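Local coordinates for protein arginase 1, mitochondrial (Arabidopsis thaliana, PDB 6VSU) that hydrolyses L-arginine to urea and L-ornithine with two manganese ions per subunit, and also converts agmatine to putrescine and urea, at residues A18-I23 with V122-E127; D168-F173 with S179-F184; V291-Q296 with M303-A308. All coordinates share one frame; numbering follows the deposited sequence.

In the fold
The three contacts follow one another along the chain without overlap. Contacts 2 and 3 meet at the active site, although their centres are about 22 Å apart: His180 ND1 of contact 2 lies 2.7 Å from Glu292 OE2 of contact 3, probably as a hydrogen bond. Contact 2 holds Asp168 on a manganese ion and Tyr170 on the bound ornithine, while contact 3 packs the loop of Glu292, a sodium ligand, against helix 303-319. Contact 1 is remote from these sites, its centre about 26 Å from that of contact 2 and 25 Å from that of contact 3. It joins helix 7-37 to helix 111-126. Contacts 1 and 3 both touch the second subunit of the hexamer.

Contact 1: A18-I23 with V122-E127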
# COMPACT_ATOMS: atom_id res chain seq x y z
N ALA E 18 21.79 -35.17 -4.10
CA ALA E 18 21.83 -34.64 -2.72
C ALA E 18 20.47 -34.06 -2.40
O ALA E 18 20.03 -34.25 -1.29
CB ALA E 18 22.89 -33.60 -2.55
N SER E 19 19.82 -33.44 -3.38
CA SER E 19 18.49 -32.81 -3.22
C SER E 19 17.43 -33.87 -2.94
O SER E 19 16.55 -33.63 -2.07
CB SER E 19 18.13 -31.99 -4.42
OG SER E 19 19.06 -30.93 -4.63
N LEU E 20 17.44 -34.96 -3.71
CA LEU E 20 16.44 -36.03 -3.55
C LEU E 20 16.71 -36.76 -2.24
O LEU E 20 15.77 -37.08 -1.54
CB LEU E 20 16.48 -36.99 -4.74
CG LEU E 20 15.92 -36.39 -6.02
CD1 LEU E 20 16.14 -37.38 -7.17
CD2 LEU E 20 14.44 -36.02 -5.91
N THR E 21 17.96 -36.96 -1.87
CA THR E 21 18.32 -37.63 -0.60
C THR E 21 17.71 -36.81 0.54
O THR E 21 17.13 -37.39 1.42
CB THR E 21 19.83 -37.81 -0.46
OG1 THR E 21 20.16 -38.75 -1.48
CG2 THR E 21 20.23 -38.36 0.87
N LEU E 22 17.77 -35.50 0.48
CA LEU E 22 17.29 -34.64 1.58
C LEU E 22 15.76 -34.76 1.72
O LEU E 22 15.26 -34.83 2.89
CB LEU E 22 17.71 -33.20 1.27
CG LEU E 22 17.28 -32.14 2.29
CD1 LEU E 22 17.59 -32.56 3.72
CD2 LEU E 22 18.01 -30.83 2.03
N ILE E 23 15.02 -34.76 0.60
CA ILE E 23 13.55 -34.97 0.62
C ILE E 23 13.30 -36.38 1.15
O ILE E 23 12.39 -36.57 1.95
CB ILE E 23 12.94 -34.79 -0.78
CG1 ILE E 23 13.24 -33.41 -1.38
CG2 ILE E 23 11.46 -35.10 -0.79
CD1 ILE E 23 12.59 -32.29 -0.62
N VAL E 122 7.92 -36.13 -5.60
CA VAL E 122 6.54 -36.59 -5.32
C VAL E 122 6.54 -38.11 -5.01
O VAL E 122 5.88 -38.52 -4.08
CB VAL E 122 5.59 -36.26 -6.48
CG1 VAL E 122 4.21 -36.88 -6.21
CG2 VAL E 122 5.48 -34.76 -6.66
N LYS E 123 7.29 -38.92 -5.75
CA LYS E 123 7.23 -40.38 -5.52
C LYS E 123 7.80 -40.70 -4.13
O LYS E 123 7.29 -41.61 -3.48
CB LYS E 123 8.01 -41.09 -6.62
CG LYS E 123 7.37 -40.90 -7.98
CD LYS E 123 7.77 -41.96 -8.97
CE LYS E 123 7.28 -41.56 -10.35
NZ LYS E 123 7.58 -42.60 -11.37
N LEU E 124 8.80 -39.94 -3.69
CA LEU E 124 9.49 -40.17 -2.40
C LEU E 124 8.47 -39.97 -1.26
O LEU E 124 8.48 -40.69 -0.29
CB LEU E 124 10.61 -39.13 -2.30
CG LEU E 124 12.08 -39.52 -2.41
CD1 LEU E 124 12.36 -40.83 -3.10
CD2 LEU E 124 12.89 -38.39 -3.04
N VAL E 125 7.59 -39.00 -1.39
CA VAL E 125 6.48 -38.82 -0.42
C VAL E 125 5.54 -40.03 -0.48
O VAL E 125 5.26 -40.62 0.60
CB VAL E 125 5.69 -37.53 -0.69
CG1 VAL E 125 4.54 -37.41 0.29
CG2 VAL E 125 6.58 -36.31 -0.61
N MET E 126 5.14 -40.44 -1.69
CA MET E 126 4.12 -41.49 -1.90
C MET E 126 4.64 -42.83 -1.39
O MET E 126 3.80 -43.61 -0.88
CB MET E 126 3.71 -41.62 -3.37
CG MET E 126 3.03 -40.34 -3.88
SD MET E 126 2.59 -40.47 -5.63
CE MET E 126 1.28 -41.68 -5.49
N GLU E 127 5.96 -43.02 -1.49
CA GLU E 127 6.71 -44.22 -1.04
C GLU E 127 6.61 -44.38 0.48
O GLU E 127 6.82 -45.50 0.95
CB GLU E 127 8.14 -44.21 -1.59
CG GLU E 127 8.22 -44.74 -3.01
CD GLU E 127 9.44 -44.39 -3.83
OE1 GLU E 127 10.43 -43.90 -3.26
OE2 GLU E 127 9.40 -44.61 -5.05
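Leu20 and Ile23 meet Leu124 without any aromatic ring; the one flat group involved is the peptide carbonyl of Leu20, whose O lies 3.5 Å from the methyl CD2 of Leu124. No hydrogen bond crosses between the segments, so the contact is one of van der Waals packing, methyls against methyls and against the Leu20 carbonyl. The same methyl also reaches the side chain of Leu20, with CD2 to CD2 at 4.0 Å, and it meets Ile23 at its branch methyl CG2, 4.2 Å away. One methyl of Leu124 thus meets three groups on two residues. Leu20 and Ile23 are three residues apart, which brings them to one face of helix 7-37. The side chains of Leu20 and Leu124 cross at about a right angle, so they touch at methyls and not along their lengths. In Leu20, CG stands anti to the carbonyl carbon (chi1 -72°), beside the backbone N, and from there CD2 is the methyl that meets Leu124 CD2. Ile23 directs CB at the other helix and offers CG2, while CD1 leads away. Leu124 itself has chi1 of -110°, far from a staggered torsion, which suggests some strain or a less certain placement. The nearest CA atoms, Ile23 CA and Leu124 CA, are 7.3 Å apart, and the area buried is a modest 145 Å². Leucine and isoleucine suit this place because their branched ends can bridge such a gap without needing a polar mate. Leu20 also packs on Val117 and Ser121, and Ala18, Ser19 and Leu22 of the same helix meet a neighbouring subunit. Val122 and Val125, on helix 111-126, turn instead to strands 43-48 and 131-136. Helix 111-126 therefore lies between the N-terminal helix and the parallel eight-stranded sheet, a helix-on-helix contact at the outside of the alpha/beta arginase fold.

Contact 2: D168-F173 with S179-F184; sequences DIYDCF and SHASSF. With MN (manganese (II) ion), chain B; ORN (L-ornithine), chain C.
Ser182 OG makes two hydrogen bonds, one as donor and one as acceptor: it donates to Tyr170 O at 2.7 Å and accepts from Phe173 N at 3.2 Å, the latter nearly straight at 172°. Its hydroxyl approaches from above the Tyr170 carbonyl plane, 59° out of it. With OG anti to the carbonyl carbon (chi1 -71°), a small serine can sit between the two peptides and link them. Phe184 N adds a bond to Asp168 O. Ala181 CB fits against the aromatic pair, 3.8 Å from Tyr170 CD2 and 4.0 Å from Phe173 CG; Phe173 CD1 lies over the centre of the Tyr170 ring. Ser179 OG accepts from Ala181 N in an ST turn. The loop so held presents its functional groups: Tyr170 OH donates to ornithine O at 2.8 Å, and Asp168 OD2 binds manganese at 1.9 Å while OD1 takes a hydrogen bond from a metal-bound water. His180 lays one ring face toward ornithine NE, its nitrogens held by Glu292 and Ser56. Together with His140 and Asp164, which share this metal, Asp168 belongs to the binuclear manganese site of the arginases.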
# COMPACT_ATOMS: atom_id res chain seq x y z
N ASP E 168 -4.92 -23.70 -19.51
CA ASP E 168 -3.48 -24.09 -19.55
C ASP E 168 -3.22 -25.24 -20.53
O ASP E 168 -2.51 -26.22 -20.19
CB ASP E 168 -3.01 -24.35 -18.13
CG ASP E 168 -3.04 -23.08 -17.30
OD1 ASP E 168 -3.07 -21.99 -17.90
OD2 ASP E 168 -3.03 -23.19 -16.08
N ILE E 169 -3.71 -25.14 -21.75
CA ILE E 169 -3.73 -26.32 -22.64
C ILE E 169 -3.22 -25.97 -24.04
O ILE E 169 -3.42 -26.79 -25.00
CB ILE E 169 -5.15 -26.86 -22.57
CG1 ILE E 169 -5.10 -28.36 -22.81
CG2 ILE E 169 -6.13 -26.16 -23.49
CD1 ILE E 169 -6.44 -29.01 -22.57
N TYR E 170 -2.55 -24.83 -24.16
CA TYR E 170 -1.80 -24.48 -25.37
C TYR E 170 -0.74 -25.58 -25.57
O TYR E 170 -0.20 -26.14 -24.63
CB TYR E 170 -1.04 -23.16 -25.24
CG TYR E 170 -1.84 -21.89 -25.10
CD1 TYR E 170 -2.23 -21.17 -26.22
CD2 TYR E 170 -2.10 -21.33 -23.86
CE1 TYR E 170 -2.87 -19.95 -26.13
CE2 TYR E 170 -2.77 -20.12 -23.75
CZ TYR E 170 -3.16 -19.42 -24.88
OH TYR E 170 -3.82 -18.20 -24.81
N ASP E 171 -0.54 -25.93 -26.82
CA ASP E 171 0.46 -26.92 -27.23
C ASP E 171 1.83 -26.51 -26.67
O ASP E 171 2.54 -27.35 -26.08
CB ASP E 171 0.47 -27.04 -28.75
CG ASP E 171 1.54 -28.00 -29.19
OD1 ASP E 171 1.56 -29.13 -28.65
OD2 ASP E 171 2.40 -27.58 -29.95
N CYS E 172 2.22 -25.25 -26.87
CA CYS E 172 3.60 -24.79 -26.63
C CYS E 172 3.62 -23.26 -26.51
O CYS E 172 4.06 -22.62 -27.49
CB CYS E 172 4.51 -25.18 -27.80
SG CYS E 172 6.23 -25.18 -27.29
N PHE E 173 3.10 -22.73 -25.40
CA PHE E 173 2.99 -21.27 -25.15
C PHE E 173 4.37 -20.62 -25.22
O PHE E 173 5.26 -20.94 -24.43
CB PHE E 173 2.36 -20.98 -23.79
CG PHE E 173 1.78 -19.59 -23.75
CD1 PHE E 173 0.69 -19.28 -24.56
CD2 PHE E 173 2.36 -18.60 -22.97
CE1 PHE E 173 0.16 -17.99 -24.56
CE2 PHE E 173 1.84 -17.31 -23.00
CZ PHE E 173 0.76 -16.99 -23.81
N SER E 179 5.78 -24.35 -20.32
CA SER E 179 4.99 -23.14 -19.95
C SER E 179 3.91 -23.50 -18.92
O SER E 179 3.27 -24.52 -19.06
CB SER E 179 4.31 -22.49 -21.15
OG SER E 179 3.43 -21.48 -20.73
N HIS E 180 3.64 -22.61 -17.98
CA HIS E 180 2.52 -22.79 -17.04
C HIS E 180 1.21 -22.83 -17.81
O HIS E 180 0.26 -23.30 -17.23
CB HIS E 180 2.55 -21.74 -15.94
CG HIS E 180 2.24 -20.33 -16.33
ND1 HIS E 180 1.82 -19.41 -15.39
CD2 HIS E 180 2.31 -19.66 -17.49
CE1 HIS E 180 1.68 -18.22 -15.98
NE2 HIS E 180 1.96 -18.35 -17.26
N ALA E 181 1.14 -22.35 -19.06
CA ALA E 181 -0.12 -22.35 -19.83
C ALA E 181 -0.22 -23.59 -20.75
O ALA E 181 -1.14 -23.68 -21.58
CB ALA E 181 -0.17 -21.05 -20.61
N SER E 182 0.70 -24.55 -20.59
CA SER E 182 0.70 -25.80 -21.41
C SER E 182 0.66 -27.06 -20.52
O SER E 182 0.71 -28.17 -21.08
CB SER E 182 1.91 -25.78 -22.29
OG SER E 182 1.77 -24.82 -23.32
N SER E 183 0.58 -26.95 -19.20
CA SER E 183 0.86 -28.14 -18.37
C SER E 183 -0.26 -29.19 -18.54
O SER E 183 0.06 -30.42 -18.46
CB SER E 183 1.14 -27.80 -16.97
OG SER E 183 0.22 -26.88 -16.55
N PHE E 184 -1.48 -28.77 -18.87
CA PHE E 184 -2.63 -29.72 -19.01
C PHE E 184 -2.61 -30.34 -20.41
O PHE E 184 -3.10 -31.43 -20.57
CB PHE E 184 -3.93 -29.03 -18.58
CG PHE E 184 -3.97 -28.93 -17.09
CD1 PHE E 184 -3.33 -27.90 -16.45
CD2 PHE E 184 -4.55 -29.94 -16.33
CE1 PHE E 184 -3.28 -27.86 -15.06
CE2 PHE E 184 -4.50 -29.91 -14.95
CZ PHE E 184 -3.86 -28.87 -14.32
MN MN B . -3.16 -22.15 -14.45
N ORN C . -1.93 -14.85 -21.34
CA ORN C . -1.99 -16.27 -20.92
CB ORN C . -2.18 -16.36 -19.41
CG ORN C . -1.80 -17.70 -18.80
CD ORN C . -1.99 -17.73 -17.30
NE ORN C . -2.06 -19.06 -16.70
C ORN C . -3.14 -16.98 -21.64
O ORN C . -3.59 -16.47 -22.66
OXT ORN C . -3.55 -18.03 -21.14
O HOH W 1 -3.63 -20.40 -15.58
O HOH W 2 -1.22 -21.08 -15.46

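Contact 3: V291-Q296 with M303-A308. With NA (sodium ion), chain D.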
# COMPACT_ATOMS: atom_id res chain seq x y z
N VAL E 291 -1.42 -23.61 -6.60
CA VAL E 291 -0.38 -22.97 -7.45
C VAL E 291 -0.81 -21.53 -7.75
O VAL E 291 -1.99 -21.17 -7.55
CB VAL E 291 -0.18 -23.75 -8.75
CG1 VAL E 291 0.26 -25.18 -8.50
CG2 VAL E 291 -1.42 -23.78 -9.62
N GLU E 292 0.16 -20.76 -8.22
CA GLU E 292 0.01 -19.41 -8.83
C GLU E 292 -0.35 -18.37 -7.77
O GLU E 292 -0.71 -17.24 -8.18
CB GLU E 292 -0.99 -19.49 -9.98
CG GLU E 292 -0.41 -20.30 -11.14
CD GLU E 292 0.67 -19.63 -11.98
OE1 GLU E 292 0.85 -18.38 -11.79
OE2 GLU E 292 1.28 -20.33 -12.89
N PHE E 293 -0.21 -18.67 -6.47
CA PHE E 293 -0.22 -17.59 -5.46
C PHE E 293 1.07 -16.80 -5.66
O PHE E 293 2.12 -17.41 -5.71
CB PHE E 293 -0.33 -18.16 -4.06
CG PHE E 293 0.12 -17.23 -2.97
CD1 PHE E 293 -0.22 -15.88 -2.99
CD2 PHE E 293 0.83 -17.72 -1.89
CE1 PHE E 293 0.22 -15.04 -1.98
CE2 PHE E 293 1.23 -16.88 -0.86
CZ PHE E 293 0.95 -15.54 -0.93
N ASN E 294 0.94 -15.52 -5.93
CA ASN E 294 2.06 -14.59 -6.21
C ASN E 294 2.16 -13.60 -5.04
O ASN E 294 1.47 -12.59 -5.08
CB ASN E 294 1.88 -13.83 -7.52
CG ASN E 294 3.09 -13.02 -7.85
OD1 ASN E 294 3.89 -12.69 -6.95
ND2 ASN E 294 3.25 -12.75 -9.12
N PRO E 295 3.02 -13.86 -4.02
CA PRO E 295 3.18 -12.99 -2.86
C PRO E 295 3.53 -11.53 -3.22
O PRO E 295 3.14 -10.63 -2.51
CB PRO E 295 4.35 -13.57 -2.06
CG PRO E 295 4.58 -14.92 -2.61
CD PRO E 295 3.97 -14.98 -3.99
N GLN E 296 4.21 -11.31 -4.34
CA GLN E 296 4.63 -9.94 -4.72
C GLN E 296 3.40 -9.18 -5.27
O GLN E 296 3.55 -8.00 -5.48
CB GLN E 296 5.76 -9.95 -5.75
CG GLN E 296 6.93 -10.79 -5.29
CD GLN E 296 8.15 -10.91 -6.19
OE1 GLN E 296 8.05 -11.48 -7.30
NE2 GLN E 296 9.31 -10.42 -5.66
N MET E 303 -3.33 -11.23 2.45
CA MET E 303 -4.70 -11.81 2.38
C MET E 303 -4.65 -13.02 1.43
O MET E 303 -5.23 -14.04 1.78
CB MET E 303 -5.71 -10.77 1.87
CG MET E 303 -7.12 -11.33 1.76
SD MET E 303 -8.40 -10.10 1.36
CE MET E 303 -8.10 -9.97 -0.40
N THR E 304 -3.91 -12.97 0.31
CA THR E 304 -3.85 -14.13 -0.64
C THR E 304 -3.09 -15.29 -0.03
O THR E 304 -3.46 -16.44 -0.28
CB THR E 304 -3.42 -13.75 -2.06
OG1 THR E 304 -4.06 -12.53 -2.45
CG2 THR E 304 -3.79 -14.82 -3.05
N ALA E 305 -2.14 -15.01 0.87
CA ALA E 305 -1.42 -16.08 1.62
C ALA E 305 -2.44 -16.82 2.47
O ALA E 305 -2.37 -18.03 2.53
CB ALA E 305 -0.28 -15.52 2.46
N MET E 306 -3.37 -16.12 3.12
CA MET E 306 -4.39 -16.76 4.00
C MET E 306 -5.40 -17.55 3.14
O MET E 306 -5.84 -18.63 3.54
CB MET E 306 -5.14 -15.74 4.84
CG MET E 306 -4.19 -14.86 5.62
SD MET E 306 -3.35 -15.83 6.93
CE MET E 306 -4.67 -16.34 8.03
N VAL E 307 -5.75 -17.02 1.97
CA VAL E 307 -6.56 -17.76 0.95
C VAL E 307 -5.84 -19.07 0.58
O VAL E 307 -6.50 -20.12 0.57
CB VAL E 307 -6.82 -16.89 -0.29
CG1 VAL E 307 -7.30 -17.70 -1.52
CG2 VAL E 307 -7.80 -15.80 0.03
N ALA E 308 -4.58 -18.99 0.16
CA ALA E 308 -3.82 -20.18 -0.24
C ALA E 308 -3.75 -21.17 0.94
O ALA E 308 -3.95 -22.38 0.70
CB ALA E 308 -2.44 -19.82 -0.74
NA NA D . 2.77 -16.63 -12.67
O HOH W 3 2.83 -15.13 -15.09
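Phe293, in the loop that joins strand 285-291 to helix 303-319 of the arginase alpha/beta fold, lays its ring against Thr304, Ala305 and Ala308 on the first turns of that helix. The ring carries the whole contact. At one rim, CD1 meets the methyl CG2 of Thr304 at 3.7 Å; at the far end, CZ reaches CB of Ala305 at 3.6 Å; on the other side, CD2 lies 4.1 Å from CB of Ala308. Its CG is anti to the backbone N (chi1 159°), which sends the ring out from the loop to the helix. One face is covered by Pro295, whose CD sits 4.2 Å above the ring centre, and the opposite face has Thr304 O near its rim. Alanines suit the helix side because their short side chains let the ring lie close to the backbone. Threonine divides its duties: CG2 packs on the ring, whereas OG1 bonds to Asp298 and Gly260. Helix 64-72 adds Ala64, Arg67 and Ile68 around the ring. An alanine in place of Phe293 would probably open a gap beside Thr304, Ala305 and Ala308 and let the loop shift against the helix. Next to Phe293, Glu292 OE1 binds the sodium ion at 2.7 Å with Ser262 and Leu58, while OE2 bonds to His180. Asparagine suits the position after Phe293 because its short amide can fold back on the chain, forming an Asx turn: Asn294 OD1 accepts from Gln296 N at 3.0 Å, the donor tilted 28° from the carbonyl plane.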